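PDB 3MCS: putative monooxygenase from Fusobacterium nucleatum subsp. nucleatum, which probably acts as a monooxygenase, with two antibiotic biosynthesis monooxygenase family regions in one chain. Local coordinates for residues Y30-M35 / V204-N209; L44-D49 / S56-I61; E132-I137 / K184-Q189. All blocks are in the same frame, centred on the assembly; numbering follows the deposited sequence. Where two conformers were deposited one is given.

Contact 1: residues Y30-M35 / V204-N209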
ATOM      1  N   TYR A  30      -5.057  16.137  -3.377  1.00 46.01           N
ATOM      2  CA  TYR A  30      -6.036  15.054  -3.254  1.00 44.45           C
ATOM      3  C   TYR A  30      -5.950  14.385  -1.908  1.00 43.81           C
ATOM      4  O   TYR A  30      -6.973  14.173  -1.238  1.00 43.69           O
ATOM      5  CB  TYR A  30      -5.829  14.060  -4.400  1.00 44.54           C
ATOM      6  CG  TYR A  30      -6.613  12.777  -4.340  1.00 41.53           C
ATOM      7  CD1 TYR A  30      -7.977  12.774  -4.456  1.00 39.11           C
ATOM      8  CD2 TYR A  30      -5.966  11.556  -4.259  1.00 41.15           C
ATOM      9  CE1 TYR A  30      -8.691  11.591  -4.422  1.00 41.23           C
ATOM     10  CE2 TYR A  30      -6.667  10.369  -4.246  1.00 41.33           C
ATOM     11  CZ  TYR A  30      -8.033  10.392  -4.321  1.00 39.62           C
ATOM     12  OH  TYR A  30      -8.760   9.220  -4.313  1.00 36.41           O
ATOM     13  N   VAL A  31      -4.726  14.082  -1.492  1.00 42.55           N
ATOM     14  CA  VAL A  31      -4.513  13.400  -0.211  1.00 41.78           C
ATOM     15  C   VAL A  31      -4.916  14.310   0.943  1.00 41.34           C
ATOM     16  O   VAL A  31      -5.597  13.861   1.872  1.00 40.59           O
ATOM     17  CB  VAL A  31      -3.048  12.889  -0.065  1.00 40.74           C
ATOM     18  CG1 VAL A  31      -2.800  12.380   1.308  1.00 39.95           C
ATOM     19  CG2 VAL A  31      -2.753  11.812  -1.089  1.00 34.33           C
ATOM     20  N   ASN A  32      -4.533  15.585   0.860  1.00 40.97           N
ATOM     21  CA  ASN A  32      -4.841  16.560   1.918  1.00 42.54           C
ATOM     22  C   ASN A  32      -6.312  16.939   2.037  1.00 43.03           C
ATOM     23  O   ASN A  32      -6.799  17.174   3.134  1.00 42.22           O
ATOM     24  CB  ASN A  32      -4.019  17.850   1.751  1.00 43.29           C
ATOM     25  CG  ASN A  32      -2.538  17.675   2.110  1.00 47.64           C
ATOM     26  OD1 ASN A  32      -2.150  16.745   2.827  1.00 52.65           O
ATOM     27  ND2 ASN A  32      -1.715  18.593   1.629  1.00 42.97           N
ATOM     28  N   LYS A  33      -7.018  17.003   0.914  1.00 44.90           N
ATOM     29  CA  LYS A  33      -8.422  17.402   0.942  1.00 45.61           C
ATOM     30  C   LYS A  33      -9.281  16.219   1.339  1.00 44.04           C
ATOM     31  O   LYS A  33     -10.286  16.394   2.007  1.00 43.82           O
ATOM     32  CB  LYS A  33      -8.889  18.027  -0.391  1.00 46.22           C
ATOM     33  CG  LYS A  33     -10.360  18.539  -0.336  1.00 51.49           C
ATOM     34  CD  LYS A  33     -10.853  19.152  -1.670  1.00 65.09           C
ATOM     35  CE  LYS A  33     -12.294  19.701  -1.573  1.00 67.35           C
ATOM     36  NZ  LYS A  33     -12.447  20.823  -0.593  1.00 67.00           N
ATOM     37  N   THR A  34      -8.865  15.015   0.960  1.00 44.07           N
ATOM     38  CA  THR A  34      -9.619  13.809   1.319  1.00 44.37           C
ATOM     39  C   THR A  34      -9.624  13.527   2.814  1.00 44.50           C
ATOM     40  O   THR A  34     -10.699  13.434   3.425  1.00 46.08           O
ATOM     41  CB  THR A  34      -9.085  12.564   0.588  1.00 43.67           C
ATOM     42  OG1 THR A  34      -9.345  12.707  -0.804  1.00 43.05           O
ATOM     43  CG2 THR A  34      -9.772  11.306   1.067  1.00 42.12           C
HETATM   44  N   MSE A  35      -8.429  13.376   3.388  1.00 44.79           N
HETATM   45  CA  MSE A  35      -8.276  13.063   4.810  1.00 43.30           C
HETATM   46  C   MSE A  35      -8.709  14.209   5.724  1.00 44.19           C
HETATM   47  O   MSE A  35      -9.237  13.981   6.811  1.00 45.44           O
HETATM   48  CB  MSE A  35      -6.842  12.674   5.109  1.00 42.67           C
HETATM   49  CG  MSE A  35      -6.495  11.266   4.700  1.00 45.00           C
HETATM   50 SE   MSE A  35      -7.371  10.004   5.837  0.75 40.15          SE
HETATM   51  CE  MSE A  35      -6.691  10.435   7.574  1.00 32.96           C
ATOM     52  N   VAL A 204       8.389   8.339  -1.076  1.00 44.51           N
ATOM     53  CA  VAL A 204       7.186   8.921  -0.476  1.00 43.10           C
ATOM     54  C   VAL A 204       6.819  10.314  -1.031  1.00 42.49           C
ATOM     55  O   VAL A 204       7.666  11.158  -1.189  1.00 42.84           O
ATOM     56  CB  VAL A 204       7.350   8.977   1.064  1.00 42.89           C
ATOM     57  CG1 VAL A 204       6.305   9.828   1.684  1.00 45.46           C
ATOM     58  CG2 VAL A 204       7.290   7.580   1.640  1.00 42.34           C
ATOM     59  N   LEU A 205       5.540  10.545  -1.310  1.00 43.40           N
ATOM     60  CA  LEU A 205       5.061  11.830  -1.846  1.00 42.35           C
ATOM     61  C   LEU A 205       4.202  12.569  -0.810  1.00 41.48           C
ATOM     62  O   LEU A 205       4.525  13.671  -0.421  1.00 42.26           O
ATOM     63  CB  LEU A 205       4.277  11.605  -3.133  1.00 41.57           C
ATOM     64  CG  LEU A 205       4.167  12.846  -4.015  1.00 42.77           C
ATOM     65  CD1 LEU A 205       3.601  12.421  -5.353  1.00 43.48           C
ATOM     66  CD2 LEU A 205       3.345  13.973  -3.379  1.00 43.49           C
ATOM     67  N   LYS A 206       3.101  11.960  -0.385  1.00 42.37           N
ATOM     68  CA  LYS A 206       2.287  12.518   0.685  1.00 43.47           C
ATOM     69  C   LYS A 206       1.537  11.390   1.376  1.00 42.33           C
ATOM     70  O   LYS A 206       0.933  10.561   0.705  1.00 41.42           O
ATOM     71  CB  LYS A 206       1.307  13.581   0.169  1.00 44.82           C
ATOM     72  CG  LYS A 206       0.692  14.469   1.274  1.00 43.69           C
ATOM     73  CD  LYS A 206       1.743  15.407   1.902  1.00 45.88           C
ATOM     74  CE  LYS A 206       1.228  16.182   3.154  1.00 52.51           C
ATOM     75  NZ  LYS A 206       0.945  15.322   4.377  1.00 50.70           N
ATOM     76  N   ILE A 207       1.614  11.351   2.709  1.00 42.63           N
ATOM     77  CA  ILE A 207       0.915  10.370   3.532  1.00 42.18           C
ATOM     78  C   ILE A 207       0.113  11.049   4.640  1.00 42.08           C
ATOM     79  O   ILE A 207       0.632  11.898   5.366  1.00 40.81           O
ATOM     80  CB  ILE A 207       1.887   9.406   4.243  1.00 42.32           C
ATOM     81  CG1 ILE A 207       2.654   8.562   3.245  1.00 41.50           C
ATOM     82  CG2 ILE A 207       1.125   8.500   5.208  1.00 44.07           C
ATOM     83  CD1 ILE A 207       3.647   7.695   3.893  1.00 38.85           C
ATOM     84  N   GLU A 208      -1.144  10.644   4.771  1.00 44.20           N
ATOM     85  CA  GLU A 208      -2.039  11.076   5.863  1.00 45.85           C
ATOM     86  C   GLU A 208      -2.887   9.869   6.280  1.00 45.33           C
ATOM     87  O   GLU A 208      -3.418   9.142   5.434  1.00 44.70           O
ATOM     88  CB  GLU A 208      -2.956  12.235   5.452  1.00 44.86           C
ATOM     89  CG  GLU A 208      -2.258  13.569   5.276  1.00 49.42           C
ATOM     90  CD  GLU A 208      -1.725  14.143   6.573  1.00 51.39           C
ATOM     91  OE1 GLU A 208      -2.211  13.739   7.658  1.00 55.98           O
ATOM     92  OE2 GLU A 208      -0.814  15.003   6.498  1.00 50.03           O
ATOM     93  N   ASN A 209      -2.974   9.629   7.580  1.00 44.63           N
ATOM     94  CA  ASN A 209      -3.800   8.535   8.078  1.00 45.01           C
ATOM     95  C   ASN A 209      -4.290   8.809   9.500  1.00 46.11           C
ATOM     96  O   ASN A 209      -3.721   9.651  10.228  1.00 45.61           O
ATOM     97  CB  ASN A 209      -3.068   7.184   7.994  1.00 43.66           C
ATOM     98  CG  ASN A 209      -1.921   7.050   9.004  1.00 47.20           C
ATOM     99  OD1 ASN A 209      -1.296   8.040   9.418  1.00 45.76           O
ATOM    100  ND2 ASN A 209      -1.623   5.808   9.380  1.00 42.69           N
TER
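Helix 20-37 packs on strand 194-209 in the manner of the helix-on-sheet layer of a ferredoxin-like domain, the fold expected of antibiotic biosynthesis monooxygenases, although the strand comes from the far end of the chain. Over residues 30-35 and 204-209 the helix and strand axes run almost parallel (8°) and come within 8.4 Å. A classic beta bulge shapes the strand: Leu205 and Lys206 both stand opposite Ala46 of the neighbouring strand 41-49. The apolar contact rests on two helix residues one turn apart. Val31 has CG1 anti to its backbone N (chi1 172°), and this methyl meets two aliphatic stems obliquely, lying 4.1 Å from Lys206 CG and 4.1 Å from Glu208 CB. The selenomethionine Met35 brings its CG to 3.7 Å from Glu208 CB. Thus the methylene parts of two charged residues form much of the surface met by residues 30-35. The polar ends engage mainly within the strand. Lys206 and Glu208 point to the same side, and Lys206 NZ forms a salt bridge with Glu208 OE2 at 2.8 Å, Glu208 OE2 accepting through its anti lone pair; Gln109 adds a weak hydrogen bond to the ammonium group. Asn32 crosses Lys206 at about a right angle, its OD1 3.4 Å from Lys206 CE, in van der Waals contact; no hydrogen bond joins the two segments. Ile207 and Asn209 point away from the helix, and the Asn209 amide bonds to the backbone of Ile107 and Lys105. Within the helix, Tyr30 O accepts from both Thr34 N and Thr34 OG1. Bends at chi2 and chi3 of Met35 carry its terminal methyl past the selenium to the strand backbone, with CE 3.5 Å from Asn209 C.

Contact 2: residues L44-D49 / S56-I61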
ATOM      1  N   LEU A  44      -4.547   7.473   3.344  1.00 43.94           N
ATOM      2  CA  LEU A  44      -4.145   7.577   1.931  1.00 44.56           C
ATOM      3  C   LEU A  44      -2.630   7.713   1.886  1.00 43.61           C
ATOM      4  O   LEU A  44      -2.054   8.427   2.691  1.00 44.40           O
ATOM      5  CB  LEU A  44      -4.854   8.720   1.177  1.00 42.75           C
ATOM      6  CG  LEU A  44      -6.218   8.283   0.641  1.00 41.45           C
ATOM      7  CD1 LEU A  44      -7.219   8.304   1.731  1.00 44.60           C
ATOM      8  CD2 LEU A  44      -6.675   9.184  -0.479  1.00 44.81           C
ATOM      9  N   PHE A  45      -2.001   7.006   0.956  1.00 42.76           N
ATOM     10  CA  PHE A  45      -0.556   6.983   0.872  1.00 43.02           C
ATOM     11  C   PHE A  45      -0.095   7.135  -0.564  1.00 42.45           C
ATOM     12  O   PHE A  45      -0.250   6.231  -1.343  1.00 43.00           O
ATOM     13  CB  PHE A  45      -0.089   5.651   1.435  1.00 43.12           C
ATOM     14  CG  PHE A  45      -0.688   5.326   2.779  1.00 42.23           C
ATOM     15  CD1 PHE A  45      -1.941   4.762   2.873  1.00 48.03           C
ATOM     16  CD2 PHE A  45       0.009   5.584   3.947  1.00 46.48           C
ATOM     17  CE1 PHE A  45      -2.510   4.464   4.107  1.00 45.29           C
ATOM     18  CE2 PHE A  45      -0.545   5.281   5.186  1.00 46.16           C
ATOM     19  CZ  PHE A  45      -1.811   4.724   5.261  1.00 48.93           C
ATOM     20  N   ALA A  46       0.435   8.291  -0.923  1.00 42.99           N
ATOM     21  CA  ALA A  46       0.942   8.520  -2.275  1.00 43.36           C
ATOM     22  C   ALA A  46       2.453   8.362  -2.292  1.00 42.53           C
ATOM     23  O   ALA A  46       3.144   8.974  -1.487  1.00 43.76           O
ATOM     24  CB  ALA A  46       0.562   9.905  -2.750  1.00 43.57           C
ATOM     25  N   ALA A  47       2.950   7.535  -3.203  1.00 41.98           N
ATOM     26  CA  ALA A  47       4.376   7.289  -3.375  1.00 42.73           C
ATOM     27  C   ALA A  47       4.702   7.253  -4.863  1.00 43.34           C
ATOM     28  O   ALA A  47       3.802   7.292  -5.693  1.00 45.57           O
ATOM     29  CB  ALA A  47       4.764   5.975  -2.732  1.00 43.05           C
ATOM     30  N   THR A  48       5.982   7.151  -5.202  1.00 43.02           N
ATOM     31  CA  THR A  48       6.413   7.144  -6.587  1.00 42.03           C
ATOM     32  C   THR A  48       7.547   6.148  -6.795  1.00 42.09           C
ATOM     33  O   THR A  48       8.401   5.999  -5.929  1.00 41.80           O
ATOM     34  CB  THR A  48       6.946   8.547  -7.029  1.00 41.68           C
ATOM     35  OG1 THR A  48       6.011   9.574  -6.712  1.00 42.83           O
ATOM     36  CG2 THR A  48       7.199   8.591  -8.490  1.00 38.71           C
ATOM     37  N   ASP A  49       7.543   5.493  -7.956  1.00 42.81           N
ATOM     38  CA  ASP A  49       8.624   4.619  -8.406  1.00 42.83           C
ATOM     39  C   ASP A  49       9.215   5.329  -9.623  1.00 41.63           C
ATOM     40  O   ASP A  49       8.547   5.487 -10.627  1.00 40.88           O
ATOM     41  CB  ASP A  49       8.088   3.239  -8.770  1.00 42.18           C
ATOM     42  CG  ASP A  49       9.175   2.241  -9.126  1.00 42.13           C
ATOM     43  OD1 ASP A  49      10.374   2.578  -9.087  1.00 45.46           O
ATOM     44  OD2 ASP A  49       8.820   1.091  -9.451  1.00 40.51           O
ATOM     45  N   SER A  56       3.155   6.343 -10.612  1.00 43.07           N
ATOM     46  CA  SER A  56       2.462   6.763  -9.399  1.00 41.91           C
ATOM     47  C   SER A  56       1.819   5.577  -8.673  1.00 41.42           C
ATOM     48  O   SER A  56       1.226   4.710  -9.297  1.00 38.85           O
ATOM     49  CB  SER A  56       1.352   7.741  -9.758  1.00 41.68           C
ATOM     50  OG  SER A  56       0.463   7.960  -8.668  1.00 39.61           O
ATOM     51  N   TYR A  57       1.955   5.513  -7.354  1.00 42.93           N
ATOM     52  CA  TYR A  57       1.211   4.510  -6.568  1.00 42.92           C
ATOM     53  C   TYR A  57       0.469   5.268  -5.513  1.00 41.86           C
ATOM     54  O   TYR A  57       1.018   6.175  -4.913  1.00 41.47           O
ATOM     55  CB  TYR A  57       2.090   3.503  -5.850  1.00 42.74           C
ATOM     56  CG  TYR A  57       2.720   2.453  -6.704  1.00 40.79           C
ATOM     57  CD1 TYR A  57       3.969   2.665  -7.292  1.00 42.54           C
ATOM     58  CD2 TYR A  57       2.104   1.222  -6.887  1.00 40.73           C
ATOM     59  CE1 TYR A  57       4.569   1.687  -8.076  1.00 41.09           C
ATOM     60  CE2 TYR A  57       2.698   0.237  -7.669  1.00 44.12           C
ATOM     61  CZ  TYR A  57       3.928   0.478  -8.260  1.00 42.20           C
ATOM     62  OH  TYR A  57       4.521  -0.485  -9.027  1.00 40.71           O
ATOM     63  N   ILE A  58      -0.783   4.906  -5.300  1.00 42.22           N
ATOM     64  CA  ILE A  58      -1.583   5.510  -4.257  1.00 42.47           C
ATOM     65  C   ILE A  58      -2.320   4.360  -3.592  1.00 42.16           C
ATOM     66  O   ILE A  58      -3.070   3.655  -4.239  1.00 41.40           O
ATOM     67  CB  ILE A  58      -2.585   6.563  -4.795  1.00 41.65           C
ATOM     68  CG1 ILE A  58      -1.891   7.606  -5.661  1.00 43.56           C
ATOM     69  CG2 ILE A  58      -3.267   7.269  -3.664  1.00 41.01           C
ATOM     70  CD1 ILE A  58      -2.834   8.703  -6.185  1.00 39.64           C
ATOM     71  N   VAL A  59      -2.027   4.139  -2.318  1.00 42.81           N
ATOM     72  CA  VAL A  59      -2.688   3.135  -1.509  1.00 43.21           C
ATOM     73  C   VAL A  59      -3.801   3.873  -0.776  1.00 43.59           C
ATOM     74  O   VAL A  59      -3.536   4.848  -0.109  1.00 45.31           O
ATOM     75  CB  VAL A  59      -1.711   2.503  -0.518  1.00 43.25           C
ATOM     76  CG1 VAL A  59      -2.405   1.460   0.363  1.00 41.72           C
ATOM     77  CG2 VAL A  59      -0.553   1.893  -1.279  1.00 39.36           C
ATOM     78  N   GLU A  60      -5.039   3.420  -0.939  1.00 44.07           N
ATOM     79  CA  GLU A  60      -6.206   4.055  -0.351  1.00 42.29           C
ATOM     80  C   GLU A  60      -6.947   3.013   0.481  1.00 41.16           C
ATOM     81  O   GLU A  60      -7.203   1.919  -0.003  1.00 41.07           O
ATOM     82  CB  GLU A  60      -7.129   4.613  -1.442  1.00 41.51           C
ATOM     83  CG  GLU A  60      -6.533   5.722  -2.340  1.00 41.84           C
ATOM     84  CD  GLU A  60      -7.563   6.359  -3.358  1.00 41.24           C
ATOM     85  OE1 GLU A  60      -8.759   6.029  -3.410  1.00 38.60           O
ATOM     86  OE2 GLU A  60      -7.176   7.226  -4.133  1.00 42.55           O
ATOM     87  N   ILE A  61      -7.290   3.356   1.731  1.00 41.36           N
ATOM     88  CA  ILE A  61      -7.980   2.423   2.633  1.00 40.74           C
ATOM     89  C   ILE A  61      -9.137   3.083   3.340  1.00 40.26           C
ATOM     90  O   ILE A  61      -9.007   4.167   3.919  1.00 39.70           O
ATOM     91  CB  ILE A  61      -7.003   1.748   3.633  1.00 40.97           C
ATOM     92  CG1 ILE A  61      -7.718   0.629   4.411  1.00 41.82           C
ATOM     93  CG2 ILE A  61      -6.345   2.785   4.529  1.00 36.75           C
ATOM     94  CD1 ILE A  61      -6.758  -0.249   5.226  1.00 40.50           C
TER
HETATM   95  O   HOH W   1       1.376   8.814  -6.421  1.00 38.79           O
HETATM   96  O   HOH W   2       6.683  -0.094 -10.093  1.00 31.14           O
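Strands 41-49 and 55-62 form an antiparallel beta hairpin, the two segments running at 168° to each other; successive residues of each strand lie on the two faces of the sheet, and cross-strand partners share a face. Leu44, Ala46 and Ile58 face helix 20-37 together with Glu60. Leu44 crosses Glu60 obliquely, with its branch CD2 3.9 Å from Glu60 CG; beyond CG the glutamate is extended, so its carboxylate reaches Tyr30 OH of the helix with OE2 and Tyr62 OH with OE1. The other face bears Phe45, Val59, Ala47 and Tyr57. Phe45 crosses Val59 obliquely, CB to CB at 4.0 Å, and turns a ring edge to the backbone: Val59 O lies in the ring plane, 3.4 Å from Phe45 CD1. Farther round the same ring, Phe45 CE1 meets Ile61 CG2 at 4.2 Å, while Phe165 packs edge-to-face with it. Tyr57 likewise presents an edge to Asp49, its CE1 3.9 Å from Asp49 CB. One water links Asp49 OD2, to which it donates, with Tyr57 OH; Asp49 OD1 has a salt bridge to Arg51. Phe45 and Val59 exchange a pair of backbone hydrogen bonds, as do Ala47 and Tyr57. The bond from Ala47 N to Tyr57 O (2.9 Å) is nearly straight at 177°, whereas Tyr57 N approaches Ala47 O from above the carbonyl plane. Ala47 O also accepts from a water held by Ser56 OG. In this buried hairpin the carboxylate of Glu60 is satisfied by the hydroxyls of Tyr30 and Tyr62, which would probably help stabilise a charge there.

Contact 3: residues E132-I137 / K184-Q189; sequences EIIKNI and KDYITQ. With ACT (acetate ion), chain C.
The Tyr186 ring is approached by two groups at its edge and by two obliquely. Ile133 CG2 lies near the ring plane beside CD1 of Tyr186, 4.0 Å away, and at the phenol end an acetate oxygen lies in the plane, where Tyr186 OH donates a hydrogen bond to acetate OXT at 3.1 Å. The acetate probably comes from the crystallisation liquor; its methyl carbon meets the ring obliquely. Ile137 also comes in obliquely, its CG1 3.9 Å from Tyr186 CB. The Phe183 ring meets that of Tyr186 with the planes at about 55°. The tyrosine extends toward helix 127-143, and its OH end comes near Ile134 CD1 (4.3 Å). Toward the exposed Gln189, Ile133 and the glutamine meet tip to tip: the glutamine is extended, CG anti to the backbone N, and places NE2 3.4 Å from Ile133 CD1. No hydrogen bond crosses between the two segments; van der Waals contact, most of it around the Tyr186 ring, joins them. The segments run antiparallel, at 167° with axes 11.3 Å apart, a wide spacing that the tyrosine spans. Both helices, 127-143 and 181-190, reach the curled antiparallel sheet: Ile134 and Tyr186 touch Ile120 of strand 114-122, and Lys135 touches strand 91-104.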
ATOM      1  N   GLU A 132      -0.499 -18.829   6.081  1.00 46.26           N
ATOM      2  CA  GLU A 132      -0.238 -18.791   7.509  1.00 46.46           C
ATOM      3  C   GLU A 132       1.179 -18.302   7.795  1.00 45.21           C
ATOM      4  O   GLU A 132       1.399 -17.619   8.800  1.00 44.93           O
ATOM      5  CB  GLU A 132      -0.519 -20.168   8.146  1.00 47.34           C
ATOM      6  CG  GLU A 132      -2.013 -20.587   8.016  1.00 49.03           C
ATOM      7  CD  GLU A 132      -2.983 -19.572   8.670  1.00 53.96           C
ATOM      8  OE1 GLU A 132      -2.935 -19.425   9.919  1.00 52.95           O
ATOM      9  OE2 GLU A 132      -3.800 -18.936   7.940  1.00 51.32           O
ATOM     10  N   ILE A 133       2.119 -18.623   6.904  1.00 44.05           N
ATOM     11  CA  ILE A 133       3.505 -18.205   7.083  1.00 44.24           C
ATOM     12  C   ILE A 133       3.664 -16.685   6.974  1.00 44.55           C
ATOM     13  O   ILE A 133       4.179 -16.036   7.880  1.00 44.80           O
ATOM     14  CB  ILE A 133       4.462 -18.909   6.092  1.00 43.78           C
ATOM     15  CG1 ILE A 133       4.534 -20.425   6.407  1.00 47.43           C
ATOM     16  CG2 ILE A 133       5.834 -18.285   6.175  1.00 42.28           C
ATOM     17  CD1 ILE A 133       5.345 -21.286   5.415  1.00 42.25           C
ATOM     18  N   ILE A 134       3.193 -16.110   5.880  1.00 44.38           N
ATOM     19  CA  ILE A 134       3.361 -14.682   5.690  1.00 43.83           C
ATOM     20  C   ILE A 134       2.595 -13.905   6.745  1.00 43.76           C
ATOM     21  O   ILE A 134       3.092 -12.889   7.220  1.00 44.07           O
ATOM     22  CB  ILE A 134       2.977 -14.215   4.259  1.00 44.05           C
ATOM     23  CG1 ILE A 134       3.451 -12.778   4.037  1.00 41.36           C
ATOM     24  CG2 ILE A 134       1.454 -14.364   3.989  1.00 41.36           C
ATOM     25  CD1 ILE A 134       3.329 -12.298   2.616  1.00 42.19           C
ATOM     26  N   LYS A 135       1.407 -14.374   7.128  1.00 43.47           N
ATOM     27  CA  LYS A 135       0.627 -13.675   8.156  1.00 43.81           C
ATOM     28  C   LYS A 135       1.471 -13.463   9.407  1.00 43.34           C
ATOM     29  O   LYS A 135       1.505 -12.361   9.928  1.00 43.54           O
ATOM     30  CB  LYS A 135      -0.668 -14.421   8.513  1.00 44.22           C
ATOM     31  CG  LYS A 135      -1.843 -14.282   7.508  1.00 44.96           C
ATOM     32  CD  LYS A 135      -2.945 -15.286   7.886  1.00 48.25           C
ATOM     33  CE  LYS A 135      -4.125 -15.285   6.937  1.00 52.33           C
ATOM     34  NZ  LYS A 135      -5.060 -16.371   7.314  1.00 48.87           N
ATOM     35  N   ASN A 136       2.153 -14.527   9.847  1.00 43.19           N
ATOM     36  CA  ASN A 136       3.002 -14.502  11.045  0.50 42.41           C
ATOM     37  C   ASN A 136       4.157 -13.529  10.893  1.00 43.35           C
ATOM     38  O   ASN A 136       4.410 -12.714  11.781  1.00 43.85           O
ATOM     39  CB  ASN A 136       3.572 -15.894  11.348  0.50 42.53           C
ATOM     40  CG  ASN A 136       2.509 -16.903  11.756  0.50 40.19           C
ATOM     41  OD1 ASN A 136       1.635 -16.618  12.578  0.50 39.61           O
ATOM     42  ND2 ASN A 136       2.610 -18.107  11.208  0.50 31.07           N
ATOM     43  N   ILE A 137       4.859 -13.625   9.766  1.00 43.69           N
ATOM     44  CA  ILE A 137       5.981 -12.747   9.495  1.00 44.33           C
ATOM     45  C   ILE A 137       5.584 -11.286   9.487  1.00 44.00           C
ATOM     46  O   ILE A 137       6.299 -10.454  10.035  1.00 45.56           O
ATOM     47  CB  ILE A 137       6.655 -13.075   8.149  1.00 45.66           C
ATOM     48  CG1 ILE A 137       7.446 -14.388   8.260  1.00 48.08           C
ATOM     49  CG2 ILE A 137       7.593 -11.948   7.726  1.00 43.49           C
ATOM     50  CD1 ILE A 137       8.598 -14.376   9.300  1.00 45.60           C
ATOM     51  N   LYS A 184      15.120 -13.648   6.939  1.00 45.77           N
ATOM     52  CA  LYS A 184      16.004 -14.454   6.091  1.00 45.41           C
ATOM     53  C   LYS A 184      15.508 -15.907   6.057  1.00 45.24           C
ATOM     54  O   LYS A 184      15.423 -16.513   4.985  1.00 46.12           O
ATOM     55  CB  LYS A 184      17.467 -14.382   6.555  1.00 45.01           C
ATOM     56  CG  LYS A 184      18.202 -13.094   6.231  1.00 44.27           C
ATOM     57  CD  LYS A 184      19.688 -13.180   6.643  1.00 45.70           C
ATOM     58  N   ASP A 185      15.169 -16.449   7.227  1.00 44.72           N
ATOM     59  CA  ASP A 185      14.646 -17.814   7.325  1.00 44.99           C
ATOM     60  C   ASP A 185      13.395 -17.975   6.497  1.00 44.73           C
ATOM     61  O   ASP A 185      13.187 -19.045   5.914  1.00 44.52           O
ATOM     62  CB  ASP A 185      14.306 -18.202   8.774  1.00 45.74           C
ATOM     63  CG  ASP A 185      15.533 -18.431   9.642  1.00 45.10           C
ATOM     64  OD1 ASP A 185      16.648 -18.536   9.102  1.00 45.90           O
ATOM     65  OD2 ASP A 185      15.365 -18.499  10.876  1.00 42.98           O
ATOM     66  N   TYR A 186      12.556 -16.932   6.481  1.00 44.64           N
ATOM     67  CA  TYR A 186      11.289 -16.922   5.711  1.00 44.54           C
ATOM     68  C   TYR A 186      11.552 -16.957   4.203  1.00 44.38           C
ATOM     69  O   TYR A 186      10.919 -17.720   3.478  1.00 43.34           O
ATOM     70  CB  TYR A 186      10.388 -15.737   6.136  1.00 45.42           C
ATOM     71  CG  TYR A 186       9.575 -15.098   5.029  1.00 43.66           C
ATOM     72  CD1 TYR A 186       8.371 -15.630   4.610  1.00 43.29           C
ATOM     73  CD2 TYR A 186      10.016 -13.943   4.418  1.00 45.00           C
ATOM     74  CE1 TYR A 186       7.640 -15.034   3.578  1.00 45.70           C
ATOM     75  CE2 TYR A 186       9.289 -13.343   3.409  1.00 46.26           C
ATOM     76  CZ  TYR A 186       8.112 -13.893   2.989  1.00 43.35           C
ATOM     77  OH  TYR A 186       7.428 -13.289   1.971  1.00 42.09           O
ATOM     78  N   ILE A 187      12.505 -16.158   3.743  1.00 44.08           N
ATOM     79  CA  ILE A 187      12.885 -16.163   2.337  1.00 44.40           C
ATOM     80  C   ILE A 187      13.305 -17.586   1.943  1.00 43.96           C
ATOM     81  O   ILE A 187      12.815 -18.153   0.966  1.00 44.67           O
ATOM     82  CB  ILE A 187      14.007 -15.113   2.047  1.00 43.91           C
ATOM     83  CG1 ILE A 187      13.440 -13.684   2.182  1.00 46.93           C
ATOM     84  CG2 ILE A 187      14.626 -15.305   0.670  1.00 42.07           C
ATOM     85  CD1 ILE A 187      12.329 -13.319   1.165  1.00 42.92           C
ATOM     86  N   THR A 188      14.193 -18.171   2.728  1.00 44.46           N
ATOM     87  CA  THR A 188      14.674 -19.534   2.465  1.00 44.80           C
ATOM     88  C   THR A 188      13.528 -20.560   2.420  1.00 44.25           C
ATOM     89  O   THR A 188      13.405 -21.310   1.453  1.00 44.12           O
ATOM     90  CB  THR A 188      15.725 -19.957   3.512  1.00 45.57           C
ATOM     91  OG1 THR A 188      16.938 -19.216   3.296  1.00 42.09           O
ATOM     92  CG2 THR A 188      15.998 -21.478   3.429  1.00 44.55           C
ATOM     93  N   GLN A 189      12.681 -20.541   3.446  1.00 43.43           N
ATOM     94  CA  GLN A 189      11.543 -21.449   3.573  1.00 43.43           C
ATOM     95  C   GLN A 189      10.510 -21.402   2.428  1.00 44.27           C
ATOM     96  O   GLN A 189      10.013 -22.451   2.005  1.00 45.21           O
ATOM     97  CB  GLN A 189      10.828 -21.156   4.907  1.00 43.84           C
ATOM     98  CG  GLN A 189       9.555 -21.979   5.187  1.00 43.48           C
ATOM     99  CD  GLN A 189       8.928 -21.672   6.550  1.00 43.90           C
ATOM    100  OE1 GLN A 189       9.249 -20.674   7.179  1.00 46.11           O
ATOM    101  NE2 GLN A 189       8.027 -22.542   7.006  1.00 44.51           N
TER
HETATM  102  C   ACT C 219       8.637  -9.960   1.402  1.00 70.49           C
HETATM  103  O   ACT C 219       9.153  -8.827   1.161  1.00 71.19           O
HETATM  104  OXT ACT C 219       8.956 -10.913   0.611  1.00 67.81           O
HETATM  105  CH3 ACT C 219       7.698 -10.135   2.576  1.00 66.02           C

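From the N terminus, helix 20-37 supplies the first half of contact 1 and leads into strand 41-49. Contact 2 then closes the short hairpin loop with strand 55-62. Much later, contact 3 closes a loop of 46 residues between segments 132-137 and 184-189. Strand 194-209 follows directly and completes contact 1, whose loop encloses both others; contacts 2 and 3 are in series and none cross. Contacts 1 and 2 touch, their centres about 9 Å apart, whereas contact 3 is centred about 32 Å from contact 1, across the chain's centre. Strand 194-209 pairs with strands 41-49 and 114-122, tying the two family domains together.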